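Local coordinates for putative methylase (Clostridium difficile, PDB 3LDU), which probably methylates guanine bases of ribosomal RNA, joining a putative RNA-binding THUMP region to a methyltransferase domain that can bind GTP, at residues F69-F74 with S106-T111. Sequence-based numbering, arbitrary orientation.
Sequences FEAKSF and SKLYST
Leu-108 and Phe-74 both set CG anti to their own carbonyl carbon (chi1 -54° and -70°), and the two side chains run past each other in opposite directions. This brings methyl CD2 of Leu-108 over the centre of the Phe-74 ring, 3.6 Å from the centroid and 6° off the normal, a CH-pi contact; near-equal distances to all six ring carbons confirm the centring. The other methyl branch, CD1, turns to Ala-71, lying 4.1 Å from its CB. Leu-77 and Val-114, from helix 74-82 and helix 111-129, also touch Leu-108. Within the THUMP region the contact thus joins two strand-to-helix connections, from strand 63-70 into helix 74-82 and from strand 98-104 into helix 111-129. Leu-108 sits at the centre of an inverse gamma turn, and its N reaches the loop just after strand 63-70 through a water, which accepts from it at 3.1 Å and donates to Ala-71 O at 2.8 Å. On the exposed side, bends at chi3 and chi4 curl the Lys-107 chain so that NZ donates to Lys-72 O, a long bond at 3.3 Å but within the carbonyl plane. The aliphatic parts of the two lysines cross obliquely, Lys-107 CD lying 3.8 Å from Lys-72 CB. Lys-72 NZ stays 6.9 Å from the like-charged Lys-107 NZ and forms a salt bridge with Asp-152, whose other carboxylate oxygen accepts from Lys-107 N.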
ATOM      1  N   PHE A  69      16.501  -0.314  20.079  1.00 25.37           N
ATOM      2  CA  PHE A  69      17.731  -0.134  20.838  1.00 25.67           C
ATOM      3  C   PHE A  69      18.912  -0.124  19.888  1.00 27.41           C
ATOM      4  O   PHE A  69      18.804  -0.557  18.746  1.00 28.10           O
ATOM      5  CB  PHE A  69      17.908  -1.257  21.866  1.00 26.61           C
ATOM      6  CG  PHE A  69      17.780  -2.648  21.281  1.00 30.17           C
ATOM      7  CD1 PHE A  69      18.838  -3.233  20.598  1.00 26.08           C
ATOM      8  CD2 PHE A  69      16.604  -3.374  21.426  1.00 29.85           C
ATOM      9  CE1 PHE A  69      18.721  -4.520  20.057  1.00 24.63           C
ATOM     10  CE2 PHE A  69      16.483  -4.653  20.897  1.00 26.71           C
ATOM     11  CZ  PHE A  69      17.541  -5.227  20.213  1.00 24.09           C
ATOM     12  N   GLU A  70      20.047   0.365  20.367  1.00 25.45           N
ATOM     13  CA  GLU A  70      21.265   0.323  19.582  1.00 29.39           C
ATOM     14  C   GLU A  70      21.934  -1.040  19.737  1.00 33.48           C
ATOM     15  O   GLU A  70      21.940  -1.614  20.819  1.00 32.01           O
ATOM     16  CB  GLU A  70      22.211   1.429  20.040  1.00 31.73           C
ATOM     17  CG  GLU A  70      23.486   1.503  19.242  1.00 42.40           C
ATOM     18  CD  GLU A  70      24.302   2.709  19.608  1.00 50.85           C
ATOM     19  OE1 GLU A  70      25.332   2.537  20.297  1.00 57.53           O
ATOM     20  OE2 GLU A  70      23.899   3.827  19.225  1.00 48.81           O
ATOM     21  N   ALA A  71      22.498  -1.558  18.655  1.00 28.25           N
ATOM     22  CA  ALA A  71      23.268  -2.792  18.730  1.00 25.60           C
ATOM     23  C   ALA A  71      24.405  -2.731  17.720  1.00 32.30           C
ATOM     24  O   ALA A  71      24.169  -2.715  16.524  1.00 29.94           O
ATOM     25  CB  ALA A  71      22.384  -4.002  18.468  1.00 32.75           C
ATOM     26  N   LYS A  72      25.640  -2.685  18.206  1.00 29.51           N
ATOM     27  CA  LYS A  72      26.795  -2.603  17.317  1.00 30.77           C
ATOM     28  C   LYS A  72      27.552  -3.928  17.222  1.00 35.71           C
ATOM     29  O   LYS A  72      28.496  -4.064  16.443  1.00 36.77           O
ATOM     30  CB  LYS A  72      27.734  -1.483  17.771  1.00 31.57           C
ATOM     31  CG  LYS A  72      27.150  -0.085  17.586  1.00 37.19           C
ATOM     32  CD  LYS A  72      28.120   0.983  18.072  1.00 46.98           C
ATOM     33  CE  LYS A  72      27.533   2.389  17.973  1.00 56.63           C
ATOM     34  NZ  LYS A  72      27.449   2.895  16.570  1.00 61.33           N
ATOM     35  N   SER A  73      27.140  -4.905  18.020  1.00 31.36           N
ATOM     36  CA  SER A  73      27.743  -6.231  17.961  1.00 27.79           C
ATOM     37  C   SER A  73      26.667  -7.286  18.122  1.00 27.46           C
ATOM     38  O   SER A  73      25.583  -7.003  18.629  1.00 27.14           O
ATOM     39  CB  SER A  73      28.768  -6.385  19.083  1.00 31.44           C
ATOM     40  OG  SER A  73      28.122  -6.409  20.346  1.00 34.95           O
ATOM     41  N   PHE A  74      26.963  -8.513  17.716  1.00 28.34           N
ATOM     42  CA  PHE A  74      25.993  -9.579  17.901  1.00 27.08           C
ATOM     43  C   PHE A  74      25.737  -9.876  19.384  1.00 33.22           C
ATOM     44  O   PHE A  74      24.616 -10.186  19.774  1.00 28.98           O
ATOM     45  CB  PHE A  74      26.377 -10.817  17.090  1.00 27.10           C
ATOM     46  CG  PHE A  74      26.234 -10.616  15.592  1.00 28.70           C
ATOM     47  CD1 PHE A  74      24.980 -10.559  15.009  1.00 33.05           C
ATOM     48  CD2 PHE A  74      27.349 -10.447  14.789  1.00 35.07           C
ATOM     49  CE1 PHE A  74      24.839 -10.356  13.648  1.00 34.97           C
ATOM     50  CE2 PHE A  74      27.219 -10.246  13.423  1.00 35.64           C
ATOM     51  CZ  PHE A  74      25.963 -10.205  12.855  1.00 33.97           C
ATOM     52  N   SER A 106      24.722  -0.229   8.750  1.00 20.41           N
ATOM     53  CA  SER A 106      24.888  -0.733  10.108  1.00 20.79           C
ATOM     54  C   SER A 106      25.981  -1.786  10.154  1.00 21.80           C
ATOM     55  O   SER A 106      26.167  -2.549   9.198  1.00 26.94           O
ATOM     56  CB  SER A 106      23.574  -1.359  10.594  1.00 21.60           C
ATOM     57  OG  SER A 106      22.516  -0.420  10.575  1.00 24.28           O
ATOM     58  N   LYS A 107      26.677  -1.844  11.284  1.00 22.89           N
ATOM     59  CA  LYS A 107      27.740  -2.818  11.496  1.00 27.34           C
ATOM     60  C   LYS A 107      27.240  -4.264  11.384  1.00 27.37           C
ATOM     61  O   LYS A 107      27.941  -5.122  10.852  1.00 25.72           O
ATOM     62  CB  LYS A 107      28.406  -2.566  12.849  1.00 26.14           C
ATOM     63  CG  LYS A 107      29.063  -1.187  12.956  1.00 29.86           C
ATOM     64  CD  LYS A 107      29.426  -0.819  14.395  1.00 34.81           C
ATOM     65  CE  LYS A 107      30.853  -1.225  14.774  1.00 38.79           C
ATOM     66  NZ  LYS A 107      31.056  -2.694  14.891  1.00 42.99           N
ATOM     67  N   LEU A 108      26.023  -4.524  11.858  1.00 25.32           N
ATOM     68  CA  LEU A 108      25.436  -5.859  11.748  1.00 24.13           C
ATOM     69  C   LEU A 108      24.730  -6.029  10.401  1.00 25.53           C
ATOM     70  O   LEU A 108      23.498  -6.062  10.333  1.00 25.20           O
ATOM     71  CB  LEU A 108      24.462  -6.114  12.898  1.00 25.38           C
ATOM     72  CG  LEU A 108      25.041  -5.894  14.303  1.00 28.95           C
ATOM     73  CD1 LEU A 108      23.966  -6.163  15.344  1.00 29.63           C
ATOM     74  CD2 LEU A 108      26.273  -6.768  14.535  1.00 26.32           C
ATOM     75  N   TYR A 109      25.523  -6.134   9.333  1.00 26.13           N
ATOM     76  CA  TYR A 109      24.980  -6.134   7.977  1.00 23.98           C
ATOM     77  C   TYR A 109      24.547  -7.512   7.500  1.00 27.57           C
ATOM     78  O   TYR A 109      23.796  -7.631   6.531  1.00 27.33           O
ATOM     79  CB  TYR A 109      26.009  -5.562   7.000  1.00 23.50           C
ATOM     80  CG  TYR A 109      27.317  -6.309   7.001  1.00 21.79           C
ATOM     81  CD1 TYR A 109      27.473  -7.474   6.264  1.00 24.72           C
ATOM     82  CD2 TYR A 109      28.390  -5.860   7.745  1.00 24.57           C
ATOM     83  CE1 TYR A 109      28.664  -8.163   6.260  1.00 24.83           C
ATOM     84  CE2 TYR A 109      29.591  -6.547   7.754  1.00 27.89           C
ATOM     85  CZ  TYR A 109      29.722  -7.690   7.005  1.00 27.52           C
ATOM     86  OH  TYR A 109      30.913  -8.367   7.014  1.00 34.35           O
ATOM     87  N   SER A 110      25.016  -8.564   8.160  1.00 25.82           N
ATOM     88  CA  SER A 110      24.640  -9.906   7.730  1.00 27.94           C
ATOM     89  C   SER A 110      23.267 -10.301   8.270  1.00 28.01           C
ATOM     90  O   SER A 110      23.153 -10.773   9.408  1.00 27.02           O
ATOM     91  CB  SER A 110      25.676 -10.927   8.179  1.00 27.38           C
ATOM     92  OG  SER A 110      25.296 -12.203   7.699  1.00 29.76           O
ATOM     93  N   THR A 111      22.229 -10.121   7.458  1.00 24.14           N
ATOM     94  CA  THR A 111      20.868 -10.326   7.946  1.00 24.57           C
ATOM     95  C   THR A 111      20.549 -11.753   8.410  1.00 23.29           C
ATOM     96  O   THR A 111      19.800 -11.926   9.371  1.00 24.20           O
ATOM     97  CB  THR A 111      19.793  -9.803   6.962  1.00 26.60           C
ATOM     98  OG1 THR A 111      19.894 -10.479   5.702  1.00 26.47           O
ATOM     99  CG2 THR A 111      19.977  -8.299   6.739  1.00 25.12           C
TER
HETATM  100  O   HOH W   1      24.530  -2.595  13.713  1.00 27.73           O